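Local structure of TRAP dicarboxylate transporter-DctP subunit (Desulfovibrio salexigens, 4N6D) at residues F108-G113 / A324-V329; F114-S119 / Y269-V274; A120-W125 / Q262-G267; T143-A148 / Y233-I238. The protein probably binds a small, likely carboxylate-bearing solute in the bacterial periplasm and hands it to a TRAP transporter in the inner membrane. All blocks are in the same frame, centred on the assembly; numbering follows the deposited sequence.

Contact 1 of 4, residues F108-G113 / A324-V329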
loop_
_atom_site.group_PDB
_atom_site.type_symbol
_atom_site.label_atom_id
_atom_site.label_comp_id
_atom_site.label_asym_id
_atom_site.label_seq_id
_atom_site.Cartn_x
_atom_site.Cartn_y
_atom_site.Cartn_z
ATOM N N PHE A 108 -7.949 0.372 5.322
ATOM C CA PHE A 108 -7.236 0.887 4.149
ATOM C C PHE A 108 -6.910 -0.164 3.095
ATOM O O PHE A 108 -6.317 0.169 2.059
ATOM C CB PHE A 108 -5.973 1.659 4.528
ATOM C CG PHE A 108 -6.231 3.103 4.755
ATOM C CD1 PHE A 108 -6.166 3.986 3.698
ATOM C CD2 PHE A 108 -6.616 3.571 5.994
ATOM C CE1 PHE A 108 -6.438 5.324 3.873
ATOM C CE2 PHE A 108 -6.890 4.945 6.165
ATOM C CZ PHE A 108 -6.816 5.790 5.085
ATOM N N GLU A 109 -7.302 -1.414 3.329
ATOM C CA GLU A 109 -7.217 -2.470 2.300
ATOM C C GLU A 109 -8.417 -2.470 1.337
ATOM O O GLU A 109 -8.364 -3.072 0.294
ATOM C CB GLU A 109 -7.120 -3.840 2.968
ATOM C CG GLU A 109 -5.929 -3.965 3.888
ATOM C CD GLU A 109 -6.079 -5.069 4.922
ATOM O OE1 GLU A 109 -6.938 -5.951 4.743
ATOM O OE2 GLU A 109 -5.331 -5.038 5.918
ATOM N N LEU A 110 -9.481 -1.775 1.709
ATOM C CA LEU A 110 -10.738 -1.842 0.999
ATOM C C LEU A 110 -10.728 -0.887 -0.194
ATOM O O LEU A 110 -9.959 0.063 -0.232
ATOM C CB LEU A 110 -11.882 -1.400 1.931
ATOM C CG LEU A 110 -12.077 -2.292 3.142
ATOM C CD1 LEU A 110 -13.071 -1.653 4.124
ATOM C CD2 LEU A 110 -12.524 -3.679 2.714
ATOM N N PRO A 111 -11.622 -1.123 -1.147
ATOM C CA PRO A 111 -11.806 -0.175 -2.255
ATOM C C PRO A 111 -12.534 1.071 -1.776
ATOM O O PRO A 111 -13.764 1.059 -1.667
ATOM C CB PRO A 111 -12.637 -0.965 -3.260
ATOM C CG PRO A 111 -13.349 -2.007 -2.429
ATOM C CD PRO A 111 -12.418 -2.351 -1.309
ATOM N N LEU A 112 -11.781 2.132 -1.511
ATOM C CA LEU A 112 -12.318 3.319 -0.876
ATOM C C LEU A 112 -12.099 4.559 -1.712
ATOM O O LEU A 112 -12.337 5.661 -1.242
ATOM C CB LEU A 112 -11.728 3.508 0.517
ATOM C CG LEU A 112 -12.105 2.410 1.527
ATOM C CD1 LEU A 112 -11.576 2.744 2.884
ATOM C CD2 LEU A 112 -13.612 2.194 1.610
ATOM N N GLY A 113 -11.671 4.372 -2.950
ATOM C CA GLY A 113 -11.567 5.473 -3.888
ATOM C C GLY A 113 -10.284 6.283 -3.860
ATOM O O GLY A 113 -10.216 7.318 -4.512
ATOM N N ALA A 324 -18.153 4.688 11.596
ATOM C CA ALA A 324 -17.491 5.930 11.965
ATOM C C ALA A 324 -16.123 6.035 11.311
ATOM O O ALA A 324 -15.713 7.117 10.858
ATOM C CB ALA A 324 -17.387 6.075 13.482
ATOM N N VAL A 325 -15.392 4.919 11.284
ATOM C CA VAL A 325 -14.077 4.893 10.675
ATOM C C VAL A 325 -14.193 5.172 9.174
ATOM O O VAL A 325 -13.423 5.975 8.627
ATOM C CB VAL A 325 -13.404 3.525 10.886
ATOM C CG1 VAL A 325 -12.128 3.410 10.060
ATOM C CG2 VAL A 325 -13.097 3.293 12.374
ATOM N N LEU A 326 -15.139 4.522 8.494
ATOM C CA LEU A 326 -15.295 4.732 7.052
ATOM C C LEU A 326 -15.631 6.184 6.734
ATOM O O LEU A 326 -15.153 6.742 5.766
ATOM C CB LEU A 326 -16.369 3.823 6.465
ATOM C CG LEU A 326 -15.986 2.337 6.388
ATOM C CD1 LEU A 326 -17.198 1.436 6.316
ATOM C CD2 LEU A 326 -15.053 2.091 5.226
ATOM N N SER A 327 -16.473 6.799 7.541
ATOM C CA SER A 327 -16.774 8.219 7.360
ATOM C C SER A 327 -15.499 9.037 7.447
ATOM O O SER A 327 -15.208 9.883 6.594
ATOM C CB SER A 327 -17.728 8.704 8.435
ATOM O OG SER A 327 -19.003 8.125 8.284
ATOM N N ASP A 328 -14.742 8.806 8.507
ATOM C CA ASP A 328 -13.517 9.547 8.709
ATOM C C ASP A 328 -12.511 9.349 7.576
ATOM O O ASP A 328 -11.801 10.282 7.204
ATOM C CB ASP A 328 -12.880 9.166 10.039
ATOM C CG ASP A 328 -13.636 9.716 11.223
ATOM O OD1 ASP A 328 -14.518 10.584 11.019
ATOM O OD2 ASP A 328 -13.323 9.285 12.364
ATOM N N VAL A 329 -12.470 8.150 7.007
ATOM C CA VAL A 329 -11.549 7.855 5.916
ATOM C C VAL A 329 -11.922 8.707 4.699
ATOM O O VAL A 329 -11.039 9.273 4.052
ATOM C CB VAL A 329 -11.545 6.363 5.552
ATOM C CG1 VAL A 329 -10.795 6.101 4.251
ATOM C CG2 VAL A 329 -10.879 5.577 6.684
#
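Val329 of the helix and Phe108 and Leu112 of the loop meet through carbon atoms. From the helix backbone, Val329 CB points toward the loop, and the two methyls that branch from it find different partners. CG1, anti to the backbone N (chi1 169°), reaches Leu112 CD1 at 3.7 Å and also lies 4.1 Å from Phe108 CZ. CG2 turns the other way, beside the backbone N, and stands 4.1 Å from Phe108 CE2. A valine suits this position because its branches start at CB: two methyls are held close to the helix, serving a leucine and a ring together.

Leu112 is forked too. While its CD1 goes to Val329, its CD2 lies 3.9 Å from Leu326 CD2, one turn earlier on the helix, and the leucine crosses both side chains at about a right angle. Leu110 CD1 adds a more distant touch on Leu326 CD2 at 4.4 Å. Phe108 is buried, its ring continuing onto Ala123, Leu124 and Leu127 of helix 117-131, whereas Leu110 and Leu326 both also lean on Ile308 of helix 294-317.

Leu326 and Val329, with Val325 also buried, form an apolar side of helix 322-337, while Ser327 is exposed. This is the pattern of an amphipathic helix, here seating the C-terminal part of a family 7 solute-binding protein on the loop that follows strand 90-94.

Contact 2 of 4, residues F114-S119 / Y269-V274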
loop_
_atom_site.group_PDB
_atom_site.type_symbol
_atom_site.label_atom_id
_atom_site.label_comp_id
_atom_site.label_asym_id
_atom_site.label_seq_id
_atom_site.Cartn_x
_atom_site.Cartn_y
_atom_site.Cartn_z
ATOM N N PHE A 114 -9.249 5.842 -3.144
ATOM C CA PHE A 114 -7.984 6.573 -3.173
ATOM C C PHE A 114 -7.327 6.457 -4.538
ATOM O O PHE A 114 -7.347 5.397 -5.153
ATOM C CB PHE A 114 -7.044 6.068 -2.070
ATOM C CG PHE A 114 -7.400 6.605 -0.708
ATOM C CD1 PHE A 114 -8.334 5.947 0.087
ATOM C CD2 PHE A 114 -6.845 7.782 -0.256
ATOM C CE1 PHE A 114 -8.700 6.451 1.319
ATOM C CE2 PHE A 114 -7.199 8.298 1.002
ATOM C CZ PHE A 114 -8.129 7.634 1.777
ATOM N N THR A 115 -6.749 7.552 -5.018
ATOM C CA THR A 115 -6.214 7.570 -6.385
ATOM C C THR A 115 -4.714 7.823 -6.443
ATOM O O THR A 115 -4.154 8.018 -7.522
ATOM C CB THR A 115 -6.921 8.650 -7.219
ATOM O OG1 THR A 115 -6.692 9.928 -6.629
ATOM C CG2 THR A 115 -8.422 8.387 -7.282
ATOM N N SER A 116 -4.055 7.817 -5.286
ATOM C CA SER A 116 -2.605 7.989 -5.252
ATOM C C SER A 116 -2.053 7.431 -3.959
ATOM O O SER A 116 -2.783 7.298 -2.970
ATOM C CB SER A 116 -2.192 9.463 -5.390
ATOM O OG SER A 116 -2.462 10.191 -4.204
ATOM N N SER A 117 -0.760 7.113 -3.982
ATOM C CA SER A 117 -0.041 6.667 -2.798
ATOM C C SER A 117 0.072 7.788 -1.774
ATOM O O SER A 117 -0.046 7.551 -0.573
ATOM C CB SER A 117 1.352 6.203 -3.207
ATOM O OG SER A 117 2.097 5.775 -2.062
ATOM N N THR A 118 0.268 9.015 -2.272
ATOM C CA THR A 118 0.434 10.166 -1.406
ATOM C C THR A 118 -0.793 10.384 -0.538
ATOM O O THR A 118 -0.667 10.528 0.681
ATOM C CB THR A 118 0.758 11.449 -2.194
ATOM O OG1 THR A 118 1.990 11.284 -2.895
ATOM C CG2 THR A 118 0.916 12.634 -1.268
ATOM N N SER A 119 -1.978 10.401 -1.153
ATOM C CA SER A 119 -3.181 10.675 -0.415
ATOM C C SER A 119 -3.545 9.529 0.519
ATOM O O SER A 119 -3.988 9.750 1.627
ATOM C CB SER A 119 -4.362 10.991 -1.341
ATOM O OG SER A 119 -4.586 9.923 -2.236
ATOM N N TYR A 269 7.249 9.529 -3.203
ATOM C CA TYR A 269 8.238 8.718 -3.892
ATOM C C TYR A 269 7.541 7.690 -4.782
ATOM O O TYR A 269 7.888 7.513 -5.962
ATOM C CB TYR A 269 9.174 7.997 -2.903
ATOM C CG TYR A 269 9.915 6.904 -3.598
ATOM C CD1 TYR A 269 11.054 7.180 -4.349
ATOM C CD2 TYR A 269 9.440 5.605 -3.574
ATOM C CE1 TYR A 269 11.717 6.182 -5.040
ATOM C CE2 TYR A 269 10.099 4.595 -4.263
ATOM C CZ TYR A 269 11.231 4.893 -4.996
ATOM O OH TYR A 269 11.869 3.865 -5.677
ATOM N N MET A 270 6.551 7.018 -4.219
ATOM C CA MET A 270 5.831 5.971 -4.921
ATOM C C MET A 270 5.045 6.529 -6.098
ATOM O O MET A 270 5.092 5.967 -7.189
ATOM C CB MET A 270 4.892 5.256 -3.937
ATOM C CG MET A 270 4.176 4.064 -4.518
ATOM S SD MET A 270 5.350 2.712 -4.864
ATOM C CE MET A 270 5.214 2.657 -6.629
ATOM N N ASP A 271 4.327 7.635 -5.905
ATOM C CA ASP A 271 3.624 8.254 -7.032
ATOM C C ASP A 271 4.573 8.692 -8.136
ATOM O O ASP A 271 4.257 8.572 -9.312
ATOM C CB ASP A 271 2.760 9.427 -6.561
ATOM C CG ASP A 271 1.542 8.961 -5.771
ATOM O OD1 ASP A 271 1.048 7.849 -6.072
ATOM O OD2 ASP A 271 1.062 9.713 -4.895
ATOM N N GLU A 272 5.739 9.217 -7.783
ATOM C CA GLU A 272 6.702 9.611 -8.818
ATOM C C GLU A 272 7.291 8.383 -9.516
ATOM O O GLU A 272 7.544 8.393 -10.717
ATOM C CB GLU A 272 7.793 10.481 -8.196
ATOM C CG GLU A 272 8.901 10.921 -9.164
ATOM C CD GLU A 272 8.421 11.826 -10.287
ATOM O OE1 GLU A 272 7.387 12.524 -10.131
ATOM O OE2 GLU A 272 9.099 11.840 -11.340
ATOM N N HIS A 273 7.485 7.319 -8.754
ATOM C CA HIS A 273 7.990 6.061 -9.287
ATOM C C HIS A 273 6.991 5.459 -10.282
ATOM O O HIS A 273 7.393 4.914 -11.325
ATOM C CB HIS A 273 8.276 5.108 -8.127
ATOM C CG HIS A 273 8.917 3.826 -8.537
ATOM N ND1 HIS A 273 10.184 3.769 -9.081
ATOM C CD2 HIS A 273 8.470 2.549 -8.488
ATOM C CE1 HIS A 273 10.484 2.513 -9.352
ATOM N NE2 HIS A 273 9.457 1.752 -9.010
ATOM N N VAL A 274 5.696 5.560 -9.974
ATOM C CA VAL A 274 4.660 5.177 -10.931
ATOM C C VAL A 274 4.712 6.058 -12.158
ATOM O O VAL A 274 4.654 5.558 -13.282
ATOM C CB VAL A 274 3.244 5.219 -10.297
ATOM C CG1 VAL A 274 2.157 5.207 -11.345
ATOM C CG2 VAL A 274 3.078 4.039 -9.400
#
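Asp271 points its carboxylate at the first turn of helix 117-131, where Ser117 and Thr118 receive it with both backbone N-H groups. OD1 accepts from Ser117 N at 2.9 Å through its syn lone pair. OD2 takes Thr118 N at 2.8 Å from above the carboxylate plane, and Thr118 OG1 at 2.7 Å on the anti side, tilted out of that plane. The two side chains cross obliquely, and both Thr118 donors come from the same face, so a single threonine grips OD2 with backbone and side chain together. Thr118 OG1 lies beside its own backbone N (chi1 -62°), which sets the hydroxyl and the N-H close enough to share that oxygen.

Ser116, at the N-cap position, comes close with its CB, 3.3 Å from Asp271 OD2. An aspartate suits this place because a short acid can bring both oxygens to N-H groups that have no preceding turn to bond to, and its charge would be favoured by the positive end of the helix dipole.

Beside this polar clasp, Ser117 turns its OG anti to the backbone N, bringing it 3.4 Å from Met270 CB. The small serine permits this close approach, and its hydroxyl is satisfied by Ala146 O.

The start of helix 117-131 is therefore pinned to the long helix 249-285 and to the end of strand 139-146, while Glu337 of helix 322-337 binds Thr115 N and Ser119 OG.

Contact 3 of 4, residues A120-W125 / Q262-G267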
loop_
_atom_site.group_PDB
_atom_site.type_symbol
_atom_site.label_atom_id
_atom_site.label_comp_id
_atom_site.label_asym_id
_atom_site.label_seq_id
_atom_site.Cartn_x
_atom_site.Cartn_y
_atom_site.Cartn_z
ATOM N N ALA A 120 -3.335 8.298 0.072
ATOM C CA ALA A 120 -3.628 7.163 0.913
ATOM C C ALA A 120 -2.655 7.117 2.080
ATOM O O ALA A 120 -3.046 6.764 3.186
ATOM C CB ALA A 120 -3.561 5.876 0.108
ATOM N N SER A 121 -1.389 7.450 1.834
ATOM C CA SER A 121 -0.382 7.361 2.907
ATOM C C SER A 121 -0.693 8.379 4.002
ATOM O O SER A 121 -0.658 8.065 5.203
ATOM C CB SER A 121 1.030 7.614 2.368
ATOM O OG SER A 121 1.451 6.560 1.516
ATOM N N LEU A 122 -0.988 9.603 3.587
ATOM C CA LEU A 122 -1.252 10.649 4.556
ATOM C C LEU A 122 -2.576 10.400 5.272
ATOM O O LEU A 122 -2.667 10.651 6.478
ATOM C CB LEU A 122 -1.241 12.027 3.901
ATOM C CG LEU A 122 0.163 12.561 3.625
ATOM C CD1 LEU A 122 0.104 13.722 2.696
ATOM C CD2 LEU A 122 0.829 12.898 4.970
ATOM N N ALA A 123 -3.590 9.910 4.547
ATOM C CA ALA A 123 -4.862 9.601 5.200
ATOM C C ALA A 123 -4.685 8.485 6.224
ATOM O O ALA A 123 -5.242 8.545 7.321
ATOM C CB ALA A 123 -5.952 9.232 4.186
ATOM N N LEU A 124 -3.894 7.469 5.881
ATOM C CA LEU A 124 -3.632 6.364 6.806
ATOM C C LEU A 124 -2.960 6.843 8.100
ATOM O O LEU A 124 -3.371 6.450 9.212
ATOM C CB LEU A 124 -2.786 5.297 6.111
ATOM C CG LEU A 124 -2.319 4.088 6.923
ATOM C CD1 LEU A 124 -3.456 3.237 7.465
ATOM C CD2 LEU A 124 -1.413 3.314 6.032
ATOM N N TRP A 125 -1.936 7.671 7.954
ATOM C CA TRP A 125 -1.218 8.212 9.116
ATOM C C TRP A 125 -2.169 9.045 9.980
ATOM O O TRP A 125 -2.174 8.927 11.218
ATOM C CB TRP A 125 -0.020 9.057 8.655
ATOM C CG TRP A 125 0.658 9.698 9.802
ATOM C CD1 TRP A 125 0.600 11.018 10.153
ATOM C CD2 TRP A 125 1.446 9.051 10.801
ATOM N NE1 TRP A 125 1.314 11.233 11.307
ATOM C CE2 TRP A 125 1.860 10.044 11.716
ATOM C CE3 TRP A 125 1.851 7.727 11.008
ATOM C CZ2 TRP A 125 2.648 9.752 12.824
ATOM C CZ3 TRP A 125 2.655 7.443 12.105
ATOM C CH2 TRP A 125 3.047 8.447 12.992
ATOM N N GLN A 262 7.518 11.110 6.945
ATOM C CA GLN A 262 7.901 9.900 6.226
ATOM C C GLN A 262 6.716 9.286 5.486
ATOM O O GLN A 262 6.890 8.691 4.416
ATOM C CB GLN A 262 8.577 8.890 7.168
ATOM C CG GLN A 262 9.236 7.722 6.467
ATOM C CD GLN A 262 10.436 8.132 5.672
ATOM O OE1 GLN A 262 10.937 9.233 5.825
ATOM N NE2 GLN A 262 10.922 7.234 4.829
ATOM N N ALA A 263 5.516 9.421 6.043
ATOM C CA ALA A 263 4.311 8.982 5.349
ATOM C C ALA A 263 4.205 9.745 4.009
ATOM O O ALA A 263 4.005 9.150 2.937
ATOM C CB ALA A 263 3.072 9.235 6.221
ATOM N N GLU A 264 4.328 11.068 4.075
ATOM C CA GLU A 264 4.273 11.909 2.874
ATOM C C GLU A 264 5.410 11.598 1.910
ATOM O O GLU A 264 5.206 11.474 0.709
ATOM C CB GLU A 264 4.318 13.394 3.246
ATOM C CG GLU A 264 4.212 14.322 2.057
ATOM C CD GLU A 264 4.040 15.784 2.450
ATOM O OE1 GLU A 264 3.600 16.069 3.577
ATOM O OE2 GLU A 264 4.347 16.651 1.618
ATOM N N TRP A 265 6.618 11.472 2.437
ATOM C CA TRP A 265 7.776 11.249 1.583
ATOM C C TRP A 265 7.614 9.963 0.797
ATOM O O TRP A 265 7.932 9.905 -0.399
ATOM C CB TRP A 265 9.081 11.183 2.396
ATOM C CG TRP A 265 10.252 11.140 1.492
ATOM C CD1 TRP A 265 10.978 12.203 1.059
ATOM C CD2 TRP A 265 10.813 9.984 0.858
ATOM N NE1 TRP A 265 11.977 11.783 0.196
ATOM C CE2 TRP A 265 11.887 10.423 0.058
ATOM C CE3 TRP A 265 10.521 8.624 0.894
ATOM C CZ2 TRP A 265 12.668 9.539 -0.691
ATOM C CZ3 TRP A 265 11.297 7.756 0.149
ATOM C CH2 TRP A 265 12.343 8.223 -0.639
ATOM N N THR A 266 7.144 8.921 1.482
ATOM C CA THR A 266 6.993 7.612 0.856
ATOM C C THR A 266 5.915 7.626 -0.217
ATOM O O THR A 266 6.088 7.070 -1.324
ATOM C CB THR A 266 6.670 6.531 1.906
ATOM O OG1 THR A 266 7.735 6.466 2.866
ATOM C CG2 THR A 266 6.523 5.195 1.259
ATOM N N GLY A 267 4.787 8.244 0.088
ATOM C CA GLY A 267 3.735 8.343 -0.912
ATOM C C GLY A 267 4.164 9.136 -2.136
ATOM O O GLY A 267 3.866 8.778 -3.286
#
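Ser121 and Ala263 carry the tight part of this contact, where the antiparallel helical segments 120-125 and 262-267, 160° apart in direction, bring their axes to 8.3 Å. Ser121 CB lies 3.4 Å from the carbonyl O of Ala263, so side chain meets backbone. One turn further along, Ser121 OG stands 3.8 Å from Gly267 CA. Glycine suits that position: a CB here would point toward the other helix and come within about 3.2 Å of Ser121 OG, which is tight. The hydroxyl itself lies beside its own backbone N (chi1 -68°) and is satisfied by Ser117 O and Ala146 N. Alanine is equally apt, its single methyl fitting against Trp125 CB at 3.9 Å.

The solvent side belongs to the partly exposed Glu264 and Trp125. Buried Leu122 reaches over with CD2, 3.9 Å from Glu264 CB, and covers the aliphatic base of an acid whose extended chain carries its carboxylate on to Lys268. Leu122 and Trp125 also touch Arg260.

Helix 117-131 and helix 249-285 thus lie together against strand 139-146, with Ser121 and Thr266 both touching Phe145, while helix 43-58 packs on Gln262 and Thr266.

Contact 4 of 4, residues T143-A148 / Y233-I238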
loop_
_atom_site.group_PDB
_atom_site.type_symbol
_atom_site.label_atom_id
_atom_site.label_comp_id
_atom_site.label_asym_id
_atom_site.label_seq_id
_atom_site.Cartn_x
_atom_site.Cartn_y
_atom_site.Cartn_z
ATOM N N THR A 143 5.995 5.226 11.547
ATOM C CA THR A 143 5.322 5.852 10.397
ATOM C C THR A 143 4.383 4.819 9.781
ATOM O O THR A 143 4.377 3.651 10.178
ATOM C CB THR A 143 6.298 6.432 9.323
ATOM O OG1 THR A 143 5.564 7.286 8.431
ATOM C CG2 THR A 143 6.965 5.335 8.535
ATOM N N MET A 144 3.555 5.265 8.849
ATOM C CA MET A 144 2.722 4.368 8.061
ATOM C C MET A 144 2.688 4.918 6.660
ATOM O O MET A 144 2.942 6.102 6.439
ATOM C CB MET A 144 1.307 4.283 8.603
ATOM C CG MET A 144 1.271 3.762 10.037
ATOM S SD MET A 144 -0.401 3.697 10.640
ATOM C CE MET A 144 -0.885 2.102 9.996
ATOM N N PHE A 145 2.384 4.049 5.703
ATOM C CA PHE A 145 2.234 4.476 4.320
ATOM C C PHE A 145 1.501 3.409 3.527
ATOM O O PHE A 145 1.222 2.341 4.035
ATOM C CB PHE A 145 3.591 4.784 3.686
ATOM C CG PHE A 145 4.592 3.691 3.845
ATOM C CD1 PHE A 145 4.573 2.590 3.019
ATOM C CD2 PHE A 145 5.573 3.777 4.816
ATOM C CE1 PHE A 145 5.509 1.561 3.179
ATOM C CE2 PHE A 145 6.516 2.758 4.975
ATOM C CZ PHE A 145 6.474 1.654 4.167
ATOM N N ALA A 146 1.177 3.726 2.290
ATOM C CA ALA A 146 0.407 2.830 1.436
ATOM C C ALA A 146 1.033 2.742 0.066
ATOM O O ALA A 146 1.684 3.679 -0.408
ATOM C CB ALA A 146 -1.028 3.313 1.290
ATOM N N SER A 147 0.797 1.611 -0.598
ATOM C CA SER A 147 1.176 1.451 -1.987
ATOM C C SER A 147 0.382 2.412 -2.880
ATOM O O SER A 147 -0.533 3.090 -2.419
ATOM C CB SER A 147 0.880 0.023 -2.408
ATOM O OG SER A 147 -0.524 -0.175 -2.527
ATOM N N ALA A 148 0.733 2.457 -4.161
ATOM C CA ALA A 148 -0.107 3.075 -5.166
ATOM C C ALA A 148 -1.292 2.161 -5.391
ATOM O O ALA A 148 -1.247 0.976 -5.035
ATOM C CB ALA A 148 0.655 3.264 -6.460
ATOM N N TYR A 233 -2.471 -1.105 -0.566
ATOM C CA TYR A 233 -1.982 -1.911 0.538
ATOM C C TYR A 233 -1.347 -1.008 1.582
ATOM O O TYR A 233 -0.398 -0.291 1.268
ATOM C CB TYR A 233 -0.919 -2.907 0.061
ATOM C CG TYR A 233 -1.460 -3.903 -0.917
ATOM C CD1 TYR A 233 -2.136 -5.033 -0.482
ATOM C CD2 TYR A 233 -1.314 -3.702 -2.271
ATOM C CE1 TYR A 233 -2.661 -5.939 -1.386
ATOM C CE2 TYR A 233 -1.832 -4.602 -3.182
ATOM C CZ TYR A 233 -2.497 -5.716 -2.733
ATOM O OH TYR A 233 -3.011 -6.619 -3.641
ATOM N N PRO A 234 -1.864 -1.040 2.813
ATOM C CA PRO A 234 -1.286 -0.244 3.893
ATOM C C PRO A 234 -0.148 -0.967 4.639
ATOM O O PRO A 234 -0.161 -2.195 4.815
ATOM C CB PRO A 234 -2.464 -0.040 4.838
ATOM C CG PRO A 234 -3.274 -1.300 4.684
ATOM C CD PRO A 234 -3.101 -1.720 3.246
ATOM N N PHE A 235 0.804 -0.160 5.100
ATOM C CA PHE A 235 1.983 -0.651 5.814
ATOM C C PHE A 235 2.168 0.151 7.088
ATOM O O PHE A 235 1.811 1.329 7.141
ATOM C CB PHE A 235 3.247 -0.422 4.974
ATOM C CG PHE A 235 3.319 -1.237 3.710
ATOM C CD1 PHE A 235 2.606 -0.868 2.574
ATOM C CD2 PHE A 235 4.119 -2.352 3.647
ATOM C CE1 PHE A 235 2.676 -1.607 1.429
ATOM C CE2 PHE A 235 4.203 -3.101 2.486
ATOM C CZ PHE A 235 3.470 -2.723 1.375
ATOM N N ALA A 236 2.757 -0.487 8.097
ATOM C CA ALA A 236 3.192 0.197 9.299
ATOM C C ALA A 236 4.656 -0.088 9.565
ATOM O O ALA A 236 5.126 -1.210 9.357
ATOM C CB ALA A 236 2.355 -0.245 10.504
ATOM N N ILE A 237 5.373 0.937 10.001
ATOM C CA ILE A 237 6.727 0.760 10.532
ATOM C C ILE A 237 6.634 0.767 12.051
ATOM O O ILE A 237 6.191 1.747 12.668
ATOM C CB ILE A 237 7.680 1.848 10.040
ATOM C CG1 ILE A 237 7.693 1.918 8.495
ATOM C CG2 ILE A 237 9.079 1.615 10.625
ATOM C CD1 ILE A 237 8.012 0.583 7.800
ATOM N N ILE A 238 7.000 -0.362 12.652
ATOM C CA ILE A 238 6.840 -0.559 14.092
ATOM C C ILE A 238 8.193 -0.668 14.776
ATOM O O ILE A 238 9.147 -1.180 14.190
ATOM C CB ILE A 238 5.982 -1.835 14.418
ATOM C CG1 ILE A 238 6.530 -3.093 13.729
ATOM C CG2 ILE A 238 4.512 -1.609 14.032
ATOM C CD1 ILE A 238 5.942 -4.421 14.270
#
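Thr143, Phe145 and Ser147 pair with Ile237, Phe235 and Tyr233 through a ladder of backbone hydrogen bonds between antiparallel strands. Phe145 and Phe235 form a reciprocal hydrogen-bonded pair: Phe235 N gives to Phe145 O at 2.8 Å, and Phe145 N to Phe235 O at 3.1 Å. Ile237 N bonds to Thr143 O, and Ser147 N to Tyr233 O. Beyond the last regular pair a side chain takes over from the backbone, as Tyr233 N donates to Ser147 OG at 2.9 Å, nearly straight at 172°. That hydroxyl in turn donates a hydrogen bond to Ala148 O, so serine suits the place by both accepting and donating.

Among aromatic contacts, Phe145 CG sits between its backbone N and carbonyl carbon (chi1 51°). Phe235 CB lies over one face of the Phe145 ring in a CH-pi contact, 4.0 Å from its centroid. The ring planes are 22° apart, but the rings are displaced and share little area.

Apolar contacts complete the two faces. Thr143 CG2 and Ile237 CG1 are tight at 3.5 Å, the side chains lying side by side, and Phe145 CE2 meets Ile237 CG1 at 3.8 Å; these large apolar groups fill a buried face. On the opposite face Met144 CE rests on Ala236 CB at 4.0 Å, a methyl small enough to admit it, while Met144 and Pro234 touch Leu124 of helix 117-131.

Strand 234-240 lies between strands 90-94 and 139-146, antiparallel to both, giving the 2-1-3-5-4 order characteristic of class II periplasmic binding proteins, in which this strand returns from the second domain.

How the contacts relate
Contacts 2, 3 and 4 form one continuous cluster: the centres of contacts 2 and 3 are about 9 Å apart and those of contacts 3 and 4 about 7 Å. Contacts 2 and 3 share two helices, and Ser117 OG of one packs 3.3 Å from Gly267 CA of the other; Ala263 CB of contact 3 lies 3.1 Å from Met144 O of contact 4. Contact 1 joins from the side, its centre about 17 Å from that of contact 2, with Phe108 CE1 3.5 Å from Phe114 CZ. Arg81, Met84 and Arg138, which line the triiodo phasing compound and not the transported solute, belong to none of the contacts, although Arg138 immediately precedes strand 139-146 of contact 4.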